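NigD-like protein (Bacteroides vulgatus ATCC 8482, PDB 3K6O) is of unknown function, a NigD-like protein, probably secreted or a lipoprotein, that joins an N-terminal OB domain to a C-terminal beta sandwich. Local coordinates at residues A[95-98]-A[99-103]; A[213-216]-A[217-221]; A[51-54]-A[55-59]; A[33-36]-A[37-41]. All blocks are in the same frame, centred on the assembly; numbering follows the deposited sequence.

In the fold
Read from the N terminus, the four contacts follow one another in series; none encloses or crosses another. Interaction 4 (33-41) comes first, closing the tight hairpin between strands 32-34 and 40-43 of the OB domain. Interaction 3 (51-59) follows, a turn leading into strand 58-66. These two touch: Arg-58 forms a salt bridge with Asp-36, and Ile-59 packs on Leu-33. Interaction 1 (95-103) is a short helical turn after strand 75-93, in the C-terminal beta sandwich, with its centre more than 30 Å from the centres of the other three. Interaction 2 (213-221) leads into and caps the final helix; the helix touches strands 16-23, 58-66 and 75-93, and the loop before it 16-23 and 107-113.

Interaction 1: residues A[95-98]-A[99-103]; sequences PDNM and DSIGN
The side chain of Ile-101 lays its CD1 methyl against the amide of Asn-97, obliquely, with CD1 3.5 Å from Asn-97 CG and nearly as close to OD1 and ND2. The amide is itself held: ND2 gives a hydrogen bond to Gly-92 O and OD1 accepts from Asn-94 N, which fixes its rotation and leaves it as a polar plate for the methyl to rest on. With CG placed between its own backbone N and carbonyl carbon (chi1 66°), Asn-97 can reach back to the chain it has just left.

The firm bond to the carbonyl of Asn-97 comes from Ile-101 N, which approaches nearly in line with the C=O bond, 2.9 Å from Asn-97 O. In one of its two conformers Ser-100 OG also donates to Asn-97 O at 3.2 Å, from above the carbonyl plane, a bond that the second conformer makes doubtful. One residue on, Gly-102 N meets Met-98 O at 3.0 Å in an almost straight bond, and the chain leaves the helix at Gly-102 with positive phi. Two waters complete the opening turn, one linking Pro-95 O to Asp-99 N, the other Asp-96 O to Ser-100 N.

This short helix, 98-101, lies at the surface a short loop after strand 75-93. Ile-101 packs on Ile-91 and Leu-93 of that strand, and at the C-terminal end Arg-155 and Asn-157 of strand 149-157 donate to the carbonyls of Gly-102 and Ser-100.

Interaction 2: residues A[213-216]-A[217-221]; sequences PGFN and PLDLA
The Phe-215 ring meets the Asp-219 carboxylate at its edge, OD2 lying in the plane of the ring 3.6 Å from CD1, and the two planes stand almost perpendicular at 85°. Other aromatics of the fold also meet this ring: Phe-60 edge-to-face, and Trp-112 with its plane inclined. The carboxylate also runs nearly parallel to the amide group of Asn-216.

What brings the carboxylate here is the start of the helix. Asn-216 is the N-cap residue, and its backbone N donates to Asp-219 OD2 over 2.8 Å, a fairly straight bond at 164° that comes to the oxygen on its anti side, somewhat out of the carboxylate plane. An acidic side chain three residues into the helix, accepting from the N-cap N, makes one of the two bonds of a capping box. Asp-219 gets there by turning CG beside its own N and anti to its carbonyl carbon (chi1 -68°), which sends the side chain back toward the residues preceding the helix. In return Asn-216 O takes weak bonds from the N-H groups of Asp-219, at 2.9 Å, and Leu-220.

Replacing Asp-219 by an alanine would probably leave Asn-216 N without its acceptor and Arg-121 without its salt-bridge mate, which OD1 supplies.

Helix 217-221 is the last regular element of the chain. Leu-220 packs on strands 58-66 and 75-93, Pro-217 on Ile-17 of strand 16-23, and Phe-215 on Asp-110 of strand 107-113, so the cap touches 16-23, 58-66 and 75-93 on the one hand and 107-113 on the other.

Interaction 3: residues A[51-54]-A[55-59]; sequences RDLK and AGERI. With SO4 (sulfate ion), chain F; SO4 (sulfate ion), chain G.
Two hydrogen bonds join Lys-54 and Glu-57 and close the turn. The backbone one, Glu-57 N to Lys-54 O at 3.1 Å, shuts a type II beta turn, with Gly-56 at backbone angles where a CB would hit the preceding carbonyl. The other uses a side chain: Glu-57 OE2 accepts from Lys-54 N at 2.9 Å through its anti lone pair. CG of Glu-57 lies beside its own backbone N (chi1 -77°), and the extended chain beyond then runs alongside that of Lys-54 in the same direction. The pair is no salt bridge: Lys-54 NZ stays 6.8 Å from Glu-57 OE2.

Van der Waals contact is slight: Leu-53 CD2 lies 3.9 Å from Glu-57 OE2, the two side chains crossing at about a right angle.

Hydrogen bonds to anions gather at Arg-51, which binds two sulfates, probably from the crystallisation liquor. NH1 reaches O1 of the chain F sulfate at 2.6 Å along the guanidinium edge and O2 of the chain G sulfate at 3.0 Å; NH2 takes O1 of the latter, and the backbone N holds O4 of the former. Tyr-50 N and His-46 NE2 are further sulfate donors.

Gly-56 and Glu-57 bond through the backbone with Val-22 of strand 16-23; in strand 58-66 of the OB domain Ile-59 pairs with Ala-20 and Arg-58 with Val-85 of strand 75-93. Leu-53 packs over Val-22 and Tyr-82 of those strands.

Interaction 4: residues A[33-36]-A[37-41]; sequences LVLD and NGEKL
Asn-37 reaches over the turn to Leu-35, its OD1 lying 3.4 Å from Leu-35 CB. The same OD1 accepts from Glu-39 N at 2.9 Å, the donor standing above the plane of the amide: an Asx turn, made possible because CG sits between the backbone N and carbonyl carbon (chi1 72°). Gly-38 follows, with backbone angles at which a CB would jam against the preceding carbonyl; its N bonds to Leu-35 O at 2.9 Å and closes a type I turn. Glu-39 O then takes Leu-35 N, also at 2.9 Å and almost in line with its C=O. Lys-40 faces Val-34 as a non-hydrogen-bonded pair. Leu-41 pairs with Leu-33 through two nearly straight bonds, Leu-41 N to Leu-33 O being the shorter at 2.7 Å, and its CD1 meets Leu-35 CG at 3.8 Å.

An asparagine in place of Leu-35 is likely to leave Leu-41 CD1 and Phe-65 without the apolar contact of this side chain and put a polar group against them.

Backbone bonds thus set the hairpin's register, the Asx turn probably stiffens its tip, and the leucines Leu-33, Leu-35 and Leu-41 give it a greasy side for strand 58-66.

Interaction 1: residues A[95-98]-A[99-103]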
# COMPACT_ATOMS: atom_id res chain seq x y z
N PRO A 95 1.81 -19.82 -16.66
CA PRO A 95 0.97 -19.99 -17.85
C PRO A 95 -0.48 -20.36 -17.58
O PRO A 95 -1.36 -19.99 -18.36
CB PRO A 95 1.66 -21.14 -18.59
CG PRO A 95 3.07 -20.98 -18.24
CD PRO A 95 3.07 -20.57 -16.79
N ASP A 96 -0.76 -21.08 -16.50
CA ASP A 96 -2.14 -21.51 -16.21
C ASP A 96 -3.08 -20.40 -15.71
O ASP A 96 -4.23 -20.34 -16.15
CB ASP A 96 -2.17 -22.68 -15.23
CG ASP A 96 -1.42 -23.86 -15.77
OD1 ASP A 96 -1.78 -24.36 -16.86
OD2 ASP A 96 -0.42 -24.22 -15.12
N ASN A 97 -2.60 -19.54 -14.82
CA ASN A 97 -3.41 -18.44 -14.28
C ASN A 97 -3.21 -17.11 -15.04
O ASN A 97 -3.86 -16.11 -14.72
CB ASN A 97 -3.16 -18.23 -12.77
CG ASN A 97 -1.75 -17.77 -12.47
OD1 ASN A 97 -1.00 -17.43 -13.41
ND2 ASN A 97 -1.38 -17.70 -11.20
N MSE A 98 -2.36 -17.09 -16.06
CA MSE A 98 -2.11 -15.83 -16.79
C MSE A 98 -3.41 -15.18 -17.27
O MSE A 98 -3.64 -13.99 -17.12
CB MSE A 98 -1.19 -16.14 -17.98
CG MSE A 98 -0.99 -15.07 -18.94
SE MSE A 98 0.26 -15.68 -20.37
CE MSE A 98 -0.88 -17.06 -21.20
N ASP A 99 -4.28 -15.98 -17.88
CA ASP A 99 -5.46 -15.42 -18.49
C ASP A 99 -6.37 -14.78 -17.45
O ASP A 99 -6.94 -13.69 -17.68
CB ASP A 99 -6.21 -16.47 -19.30
CG ASP A 99 -7.31 -15.85 -20.15
OD1 ASP A 99 -6.97 -15.16 -21.13
OD2 ASP A 99 -8.49 -16.06 -19.83
N SER A 100 -6.53 -15.44 -16.30
CA SER A 100 -7.41 -14.91 -15.27
C SER A 100 -6.77 -13.72 -14.54
O SER A 100 -7.47 -12.89 -14.00
CB SER A 100 -7.86 -16.01 -14.28
OG SER A 100 -6.82 -16.93 -14.02
N ILE A 101 -5.44 -13.64 -14.52
CA ILE A 101 -4.79 -12.49 -13.91
C ILE A 101 -4.87 -11.23 -14.81
O ILE A 101 -5.10 -10.11 -14.33
CB ILE A 101 -3.32 -12.79 -13.52
CG1 ILE A 101 -3.24 -13.74 -12.31
CG2 ILE A 101 -2.56 -11.51 -13.18
CD1 ILE A 101 -1.82 -14.28 -12.07
N GLY A 102 -4.71 -11.42 -16.11
CA GLY A 102 -4.90 -10.34 -17.07
C GLY A 102 -3.72 -9.37 -17.10
O GLY A 102 -2.72 -9.56 -16.42
N ASN A 103 -3.83 -8.35 -17.95
CA ASN A 103 -2.90 -7.26 -17.97
C ASN A 103 -3.54 -6.06 -18.67
O ASN A 103 -2.99 -5.48 -19.59
CB ASN A 103 -1.62 -7.66 -18.70
CG ASN A 103 -0.50 -6.66 -18.49
OD1 ASN A 103 -0.48 -5.91 -17.48
ND2 ASN A 103 0.42 -6.62 -19.45
O HOH W 1 -3.71 -18.83 -19.38
O HOH W 2 -6.16 -18.37 -16.23

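Interaction 2: residues A[213-216]-A[217-221]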
# COMPACT_ATOMS: atom_id res chain seq x y z
N PRO A 213 4.80 10.00 -1.30
CA PRO A 213 4.07 11.19 -1.73
C PRO A 213 3.46 11.94 -0.56
O PRO A 213 3.17 11.33 0.44
CB PRO A 213 2.97 10.64 -2.67
CG PRO A 213 3.11 9.20 -2.66
CD PRO A 213 4.06 8.77 -1.62
N GLY A 214 3.30 13.25 -0.68
CA GLY A 214 2.49 14.03 0.27
C GLY A 214 1.00 13.89 -0.04
O GLY A 214 0.61 13.83 -1.21
N PHE A 215 0.17 13.78 0.98
CA PHE A 215 -1.29 13.67 0.77
C PHE A 215 -2.02 14.74 1.54
O PHE A 215 -1.47 15.32 2.47
CB PHE A 215 -1.81 12.30 1.22
CG PHE A 215 -1.24 11.15 0.44
CD1 PHE A 215 -1.62 10.93 -0.87
CD2 PHE A 215 -0.34 10.27 1.04
CE1 PHE A 215 -1.10 9.86 -1.59
CE2 PHE A 215 0.19 9.22 0.33
CZ PHE A 215 -0.19 9.01 -0.99
N ASN A 216 -3.27 14.99 1.17
CA ASN A 216 -4.12 15.88 1.98
C ASN A 216 -5.51 15.29 2.26
O ASN A 216 -5.82 14.19 1.80
CB ASN A 216 -4.16 17.28 1.36
CG ASN A 216 -4.54 17.27 -0.08
OD1 ASN A 216 -5.46 16.56 -0.50
ND2 ASN A 216 -3.84 18.08 -0.86
N PRO A 217 -6.34 15.98 3.06
CA PRO A 217 -7.64 15.42 3.42
C PRO A 217 -8.54 14.99 2.26
O PRO A 217 -9.26 14.00 2.37
CB PRO A 217 -8.29 16.55 4.22
CG PRO A 217 -7.10 17.19 4.90
CD PRO A 217 -6.05 17.21 3.82
N LEU A 218 -8.51 15.71 1.15
CA LEU A 218 -9.32 15.33 -0.00
C LEU A 218 -8.93 13.95 -0.48
O LEU A 218 -9.80 13.16 -0.86
CB LEU A 218 -9.20 16.35 -1.15
CG LEU A 218 -10.16 16.14 -2.35
CD1 LEU A 218 -11.65 16.10 -1.92
CD2 LEU A 218 -9.93 17.23 -3.39
N ASP A 219 -7.62 13.65 -0.40
CA ASP A 219 -7.11 12.34 -0.86
C ASP A 219 -7.78 11.24 -0.05
O ASP A 219 -8.20 10.22 -0.60
CB ASP A 219 -5.58 12.23 -0.72
CG ASP A 219 -4.84 13.15 -1.67
OD1 ASP A 219 -5.25 13.27 -2.84
OD2 ASP A 219 -3.83 13.75 -1.24
N LEU A 220 -7.88 11.46 1.26
CA LEU A 220 -8.56 10.51 2.13
C LEU A 220 -10.08 10.52 1.90
O LEU A 220 -10.69 9.45 1.76
CB LEU A 220 -8.23 10.81 3.59
CG LEU A 220 -9.06 10.08 4.65
CD1 LEU A 220 -8.93 8.57 4.50
CD2 LEU A 220 -8.62 10.49 6.04
N ALA A 221 -10.69 11.71 1.84
CA ALA A 221 -12.15 11.82 1.59
C ALA A 221 -12.57 11.08 0.31
O ALA A 221 -13.52 10.28 0.33
CB ALA A 221 -12.60 13.31 1.53

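Interaction 3: residues A[51-54]-A[55-59]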
# COMPACT_ATOMS: atom_id res chain seq x y z
N ARG A 51 -11.06 1.21 18.52
CA ARG A 51 -10.68 0.19 19.51
C ARG A 51 -10.72 -1.24 19.00
O ARG A 51 -10.03 -2.09 19.53
CB ARG A 51 -11.57 0.27 20.75
CG ARG A 51 -11.26 1.48 21.58
CD ARG A 51 -11.97 1.41 22.92
NE ARG A 51 -11.76 2.63 23.66
CZ ARG A 51 -12.62 3.64 23.72
NH1 ARG A 51 -13.78 3.60 23.08
NH2 ARG A 51 -12.31 4.71 24.45
N ASP A 52 -11.51 -1.45 17.96
CA ASP A 52 -11.64 -2.81 17.44
C ASP A 52 -10.75 -3.11 16.23
O ASP A 52 -10.85 -4.19 15.62
CB ASP A 52 -13.11 -3.15 17.17
CG ASP A 52 -13.99 -2.81 18.35
OD1 ASP A 52 -13.67 -3.25 19.47
OD2 ASP A 52 -14.97 -2.06 18.16
N LEU A 53 -9.80 -2.21 15.95
CA LEU A 53 -8.84 -2.47 14.91
C LEU A 53 -7.95 -3.62 15.36
O LEU A 53 -7.65 -3.76 16.54
CB LEU A 53 -8.03 -1.21 14.58
CG LEU A 53 -8.86 -0.13 13.90
CD1 LEU A 53 -8.13 1.19 13.85
CD2 LEU A 53 -9.27 -0.56 12.50
N LYS A 54 -7.56 -4.45 14.41
CA LYS A 54 -6.77 -5.64 14.68
C LYS A 54 -5.38 -5.46 14.12
O LYS A 54 -5.18 -4.78 13.11
CB LYS A 54 -7.41 -6.88 14.05
CG LYS A 54 -8.86 -7.18 14.45
CD LYS A 54 -8.94 -7.54 15.97
CE LYS A 54 -10.38 -7.50 16.53
NZ LYS A 54 -10.38 -6.88 17.91
N ALA A 55 -4.43 -6.14 14.74
CA ALA A 55 -3.04 -6.13 14.33
C ALA A 55 -2.93 -6.52 12.87
O ALA A 55 -3.60 -7.44 12.44
CB ALA A 55 -2.25 -7.07 15.19
N GLY A 56 -2.12 -5.79 12.11
CA GLY A 56 -1.91 -6.07 10.71
C GLY A 56 -2.86 -5.32 9.79
O GLY A 56 -2.59 -5.22 8.62
N GLU A 57 -3.96 -4.80 10.30
CA GLU A 57 -4.80 -4.00 9.45
C GLU A 57 -4.05 -2.73 9.05
O GLU A 57 -3.28 -2.15 9.84
CB GLU A 57 -6.15 -3.65 10.11
CG GLU A 57 -7.20 -4.78 10.14
CD GLU A 57 -8.57 -4.30 10.62
OE1 GLU A 57 -9.39 -3.83 9.80
OE2 GLU A 57 -8.82 -4.36 11.83
N ARG A 58 -4.33 -2.28 7.85
CA ARG A 58 -3.65 -1.14 7.29
C ARG A 58 -4.66 -0.00 7.14
O ARG A 58 -5.79 -0.24 6.66
CB ARG A 58 -3.16 -1.53 5.91
CG ARG A 58 -2.28 -0.50 5.27
CD ARG A 58 -0.85 -0.91 5.29
NE ARG A 58 0.00 -0.05 4.44
CZ ARG A 58 0.98 0.72 4.90
NH1 ARG A 58 1.26 0.79 6.20
NH2 ARG A 58 1.71 1.44 4.04
N ILE A 59 -4.26 1.22 7.50
CA ILE A 59 -5.12 2.39 7.30
C ILE A 59 -4.43 3.54 6.56
O ILE A 59 -3.20 3.69 6.61
CB ILE A 59 -5.70 2.90 8.66
CG1 ILE A 59 -4.62 3.53 9.55
CG2 ILE A 59 -6.36 1.75 9.38
CD1 ILE A 59 -5.16 4.19 10.84
S SO4 F . -14.56 2.49 19.81
O1 SO4 F . -14.60 2.00 21.21
O2 SO4 F . -14.92 1.34 18.97
O3 SO4 F . -15.49 3.61 19.56
O4 SO4 F . -13.23 3.05 19.52
S SO4 G . -14.40 7.38 24.25
O1 SO4 G . -13.04 7.49 24.80
O2 SO4 G . -14.41 6.50 23.09
O3 SO4 G . -15.27 6.77 25.25
O4 SO4 G . -14.83 8.72 23.82

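Interaction 4: residues A[33-36]-A[37-41]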
# COMPACT_ATOMS: atom_id res chain seq x y z
N LEU A 33 -0.84 2.50 16.48
CA LEU A 33 -0.54 2.65 15.07
C LEU A 33 0.98 2.71 14.89
O LEU A 33 1.69 3.26 15.74
CB LEU A 33 -1.18 3.89 14.54
CG LEU A 33 -2.68 3.93 14.70
CD1 LEU A 33 -3.18 5.26 14.18
CD2 LEU A 33 -3.34 2.74 14.00
N VAL A 34 1.47 2.11 13.80
CA VAL A 34 2.89 2.18 13.46
C VAL A 34 2.99 2.85 12.11
O VAL A 34 2.43 2.36 11.15
CB VAL A 34 3.52 0.78 13.44
CG1 VAL A 34 5.04 0.81 13.06
CG2 VAL A 34 3.27 0.07 14.81
N LEU A 35 3.67 3.99 12.05
CA LEU A 35 3.94 4.66 10.77
C LEU A 35 4.95 3.82 9.98
O LEU A 35 5.61 2.94 10.54
CB LEU A 35 4.48 6.08 11.00
CG LEU A 35 3.52 7.11 11.56
CD1 LEU A 35 4.23 8.49 11.79
CD2 LEU A 35 2.30 7.24 10.62
N ASP A 36 5.06 4.07 8.68
CA ASP A 36 5.93 3.24 7.85
C ASP A 36 7.42 3.51 8.19
O ASP A 36 8.28 2.66 7.95
CB ASP A 36 5.64 3.45 6.35
CG ASP A 36 4.36 2.76 5.89
OD1 ASP A 36 3.85 1.93 6.68
OD2 ASP A 36 3.86 3.02 4.76
N ASN A 37 7.73 4.66 8.74
CA ASN A 37 9.09 4.92 9.26
C ASN A 37 9.37 4.25 10.59
O ASN A 37 10.42 4.53 11.23
CB ASN A 37 9.36 6.41 9.38
CG ASN A 37 8.61 7.06 10.50
OD1 ASN A 37 7.86 6.43 11.24
ND2 ASN A 37 8.81 8.36 10.61
N GLY A 38 8.43 3.41 11.04
CA GLY A 38 8.63 2.66 12.30
C GLY A 38 8.28 3.36 13.60
O GLY A 38 8.35 2.75 14.68
N GLU A 39 7.86 4.61 13.55
CA GLU A 39 7.44 5.26 14.79
C GLU A 39 6.07 4.76 15.24
O GLU A 39 5.16 4.62 14.44
CB GLU A 39 7.38 6.76 14.63
CG GLU A 39 8.75 7.36 14.41
CD GLU A 39 8.69 8.87 14.34
OE1 GLU A 39 7.73 9.41 13.75
OE2 GLU A 39 9.59 9.50 14.93
N LYS A 40 5.93 4.52 16.54
CA LYS A 40 4.72 3.99 17.11
C LYS A 40 3.95 5.14 17.72
O LYS A 40 4.51 5.93 18.50
CB LYS A 40 5.03 2.98 18.20
CG LYS A 40 5.85 1.75 17.75
CD LYS A 40 5.97 0.80 18.94
CE LYS A 40 7.40 0.27 19.12
NZ LYS A 40 7.87 -0.53 17.91
N LEU A 41 2.66 5.20 17.41
CA LEU A 41 1.79 6.27 17.85
C LEU A 41 0.76 5.74 18.83
O LEU A 41 0.08 4.74 18.53
CB LEU A 41 1.08 6.89 16.64
CG LEU A 41 1.97 7.37 15.48
CD1 LEU A 41 1.11 7.97 14.36
CD2 LEU A 41 3.02 8.35 15.97